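Local coordinates for sugar ABC transporter substrate-binding protein, BlMnBP1 (Bifidobacterium animalis subsp. lactis ATCC 27673, PDB 6I5R) that binds mannobiose and probably delivers manno-oligosaccharides to an ABC transporter for uptake, at residues 204-209 and 303-308. Numbering follows the deposited sequence.
Sequences DQYIAG and MPFPIT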
ATOM      1  N   ASP A 204       6.915  -5.676   2.456  1.00 16.39           N
ATOM      2  CA  ASP A 204       6.371  -6.744   1.632  1.00 16.39           C
ATOM      3  C   ASP A 204       5.910  -6.238   0.270  1.00 16.39           C
ATOM      4  O   ASP A 204       5.654  -7.043  -0.628  1.00 16.39           O
ATOM      5  CB  ASP A 204       5.176  -7.419   2.317  1.00 17.70           C
ATOM      6  CG  ASP A 204       5.558  -8.259   3.547  1.00 19.96           C
ATOM      7  OD1 ASP A 204       6.753  -8.499   3.797  1.00 16.39           O
ATOM      8  OD2 ASP A 204       4.636  -8.699   4.263  1.00 16.39           O
ATOM      9  N   GLN A 205       5.789  -4.923   0.106  1.00 16.39           N
ATOM     10  CA  GLN A 205       5.285  -4.367  -1.137  1.00 16.81           C
ATOM     11  C   GLN A 205       6.310  -4.391  -2.249  1.00 16.39           C
ATOM     12  O   GLN A 205       5.959  -4.084  -3.391  1.00 16.39           O
ATOM     13  CB  GLN A 205       4.830  -2.932  -0.904  1.00 16.39           C
ATOM     14  CG  GLN A 205       3.655  -2.846   0.063  1.00 16.39           C
ATOM     15  CD  GLN A 205       3.265  -1.428   0.419  1.00 20.87           C
ATOM     16  OE1 GLN A 205       3.862  -0.461  -0.052  1.00 18.83           O
ATOM     17  NE2 GLN A 205       2.250  -1.298   1.279  1.00 16.98           N
ATOM     18  N   TYR A 206       7.546  -4.768  -1.948  1.00 16.39           N
ATOM     19  CA  TYR A 206       8.626  -4.711  -2.924  1.00 16.39           C
ATOM     20  C   TYR A 206       9.062  -6.067  -3.439  1.00 16.39           C
ATOM     21  O   TYR A 206       9.869  -6.129  -4.381  1.00 16.39           O
ATOM     22  CB  TYR A 206       9.850  -4.015  -2.311  1.00 16.39           C
ATOM     23  CG  TYR A 206       9.502  -2.639  -1.845  1.00 16.39           C
ATOM     24  CD1 TYR A 206       8.863  -2.448  -0.636  1.00 16.39           C
ATOM     25  CD2 TYR A 206       9.758  -1.546  -2.619  1.00 16.39           C
ATOM     26  CE1 TYR A 206       8.488  -1.206  -0.217  1.00 16.65           C
ATOM     27  CE2 TYR A 206       9.397  -0.292  -2.200  1.00 16.39           C
ATOM     28  CZ  TYR A 206       8.772  -0.119  -0.988  1.00 16.39           C
ATOM     29  OH  TYR A 206       8.389   1.147  -0.583  1.00 16.39           O
ATOM     30  N   ILE A 207       8.581  -7.152  -2.844  1.00 16.39           N
ATOM     31  CA  ILE A 207       9.266  -8.419  -3.026  1.00 16.39           C
ATOM     32  C   ILE A 207       8.820  -9.195  -4.254  1.00 16.39           C
ATOM     33  O   ILE A 207       9.439 -10.217  -4.571  1.00 16.39           O
ATOM     34  CB  ILE A 207       9.077  -9.338  -1.810  1.00 16.39           C
ATOM     35  CG1 ILE A 207       7.597  -9.667  -1.603  1.00 16.39           C
ATOM     36  CG2 ILE A 207       9.630  -8.677  -0.560  1.00 16.39           C
ATOM     37  CD1 ILE A 207       7.347 -10.975  -0.860  1.00 18.85           C
ATOM     38  N   ALA A 208       7.762  -8.759  -4.946  1.00 16.39           N
ATOM     39  CA  ALA A 208       7.222  -9.495  -6.080  1.00 16.39           C
ATOM     40  C   ALA A 208       7.595  -8.768  -7.340  1.00 20.54           C
ATOM     41  O   ALA A 208       8.739  -8.925  -7.841  1.00 16.39           O
ATOM     42  CB  ALA A 208       5.708  -9.693  -5.870  1.00 16.39           C
ATOM     43  N   GLY A 209       6.712  -7.989  -7.952  1.00 16.39           N
ATOM     44  CA  GLY A 209       7.045  -7.356  -9.210  1.00 16.86           C
ATOM     45  C   GLY A 209       8.313  -6.524  -9.155  1.00 16.39           C
ATOM     46  O   GLY A 209       9.100  -6.529 -10.100  1.00 16.39           O
ATOM     47  N   MET A 303      12.255   7.672  -5.671  1.00 16.39           N
ATOM     48  CA  MET A 303      13.046   6.828  -6.542  1.00 18.63           C
ATOM     49  C   MET A 303      12.540   5.404  -6.517  1.00 22.60           C
ATOM     50  O   MET A 303      11.895   4.971  -5.554  1.00 16.39           O
ATOM     51  CB  MET A 303      14.519   6.828  -6.126  1.00 18.10           C
ATOM     52  CG  MET A 303      14.741   6.404  -4.695  1.00 16.47           C
ATOM     53  SD  MET A 303      16.509   6.297  -4.406  1.00 39.46           S
ATOM     54  CE  MET A 303      16.699   4.562  -4.526  1.00 23.59           C
ATOM     55  N   PRO A 304      12.844   4.640  -7.552  1.00 21.33           N
ATOM     56  CA  PRO A 304      12.544   3.207  -7.511  1.00 17.38           C
ATOM     57  C   PRO A 304      13.331   2.533  -6.401  1.00 19.44           C
ATOM     58  O   PRO A 304      14.408   2.987  -6.012  1.00 16.39           O
ATOM     59  CB  PRO A 304      12.967   2.715  -8.901  1.00 22.50           C
ATOM     60  CG  PRO A 304      13.062   3.979  -9.749  1.00 19.81           C
ATOM     61  CD  PRO A 304      13.503   5.034  -8.817  1.00 23.15           C
ATOM     62  N   PHE A 305      12.776   1.448  -5.880  1.00 16.39           N
ATOM     63  CA  PHE A 305      13.534   0.611  -4.967  1.00 16.39           C
ATOM     64  C   PHE A 305      14.787   0.117  -5.686  1.00 16.39           C
ATOM     65  O   PHE A 305      14.727  -0.223  -6.870  1.00 16.39           O
ATOM     66  CB  PHE A 305      12.704  -0.592  -4.473  1.00 16.39           C
ATOM     67  CG  PHE A 305      13.348  -1.338  -3.302  1.00 16.58           C
ATOM     68  CD1 PHE A 305      14.204  -2.408  -3.529  1.00 18.02           C
ATOM     69  CD2 PHE A 305      13.131  -0.944  -1.994  1.00 17.91           C
ATOM     70  CE1 PHE A 305      14.821  -3.062  -2.488  1.00 18.99           C
ATOM     71  CE2 PHE A 305      13.750  -1.600  -0.946  1.00 19.36           C
ATOM     72  CZ  PHE A 305      14.597  -2.670  -1.197  1.00 16.39           C
ATOM     73  N   PRO A 306      15.916   0.050  -5.013  1.00 16.39           N
ATOM     74  CA  PRO A 306      17.187  -0.255  -5.707  1.00 18.18           C
ATOM     75  C   PRO A 306      17.424  -1.734  -5.988  1.00 16.39           C
ATOM     76  O   PRO A 306      18.330  -2.365  -5.469  1.00 16.39           O
ATOM     77  CB  PRO A 306      18.228   0.328  -4.743  1.00 19.07           C
ATOM     78  CG  PRO A 306      17.569   0.207  -3.389  1.00 19.18           C
ATOM     79  CD  PRO A 306      16.119   0.416  -3.600  1.00 16.39           C
ATOM     80  N   ILE A 307      16.574  -2.289  -6.839  1.00 16.39           N
ATOM     81  CA  ILE A 307      16.803  -3.593  -7.438  1.00 16.39           C
ATOM     82  C   ILE A 307      16.693  -3.437  -8.944  1.00 17.69           C
ATOM     83  O   ILE A 307      15.817  -2.721  -9.439  1.00 16.39           O
ATOM     84  CB  ILE A 307      15.805  -4.657  -6.923  1.00 18.16           C
ATOM     85  CG1 ILE A 307      16.177  -5.063  -5.484  1.00 16.39           C
ATOM     86  CG2 ILE A 307      15.827  -5.906  -7.781  1.00 16.39           C
ATOM     87  CD1 ILE A 307      15.222  -6.038  -4.810  1.00 16.96           C
ATOM     88  N   THR A 308      17.620  -4.062  -9.653  1.00 16.39           N
ATOM     89  CA  THR A 308      17.612  -4.135 -11.105  1.00 16.86           C
ATOM     90  C   THR A 308      17.494  -5.597 -11.505  1.00 16.39           C
ATOM     91  O   THR A 308      18.207  -6.460 -10.975  1.00 16.39           O
ATOM     92  CB  THR A 308      18.868  -3.502 -11.694  1.00 22.90           C
ATOM     93  OG1 THR A 308      18.975  -2.139 -11.264  1.00 16.39           O
ATOM     94  CG2 THR A 308      18.833  -3.553 -13.220  1.00 20.08           C
TER
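Two first torsions of different kinds bring Tyr206 and Phe305 together: in Phe305 CG stands anti to the backbone N (chi1 -168°), whereas in Tyr206 it stands anti to the carbonyl carbon, and with the CB of each residue pointing toward the other segment these turns bring CD2 of one ring against CD2 of the other. The pair is a worked example of how two aromatic residues can join distant parts of a chain through an oblique ring contact. Their side chains cross at about a right angle and meet along one flank each, CD2 of Tyr206 lying 3.5 Å from CD2 of Phe305. The same tyrosine atom also reaches the CB of Phe305, at 3.6 Å, so the ring touches the base of its partner's side chain as well as the ring carbon. The Tyr206 and Phe305 ring centroids are 5.0 Å apart, and the planes meet at 44°.

On the phenylalanine side the residues that follow pack against the ring. Pro306, the centre of an inverse gamma turn closed by Ile307 N and Phe305 O (2.8 Å), sets its CD above one face, near the rim, while Ile307 CG1 comes to the edge in the ring plane. The tyrosine hydroxyl is hydrogen-bonded to the carbonyl oxygen of Gly151, which fixes the far end of that ring. A leucine in place of Tyr206 would probably leave the Gly151 carbonyl without this partner and open a gap beside Phe305.

The buried contact thus joins the loop between helices 197-201 and 209-212 to the chain leaving strand 300-304, with Tyr206 also touching Ala150 of strand 139-155 and Phe305 packing on Thr246 of helix 239-252.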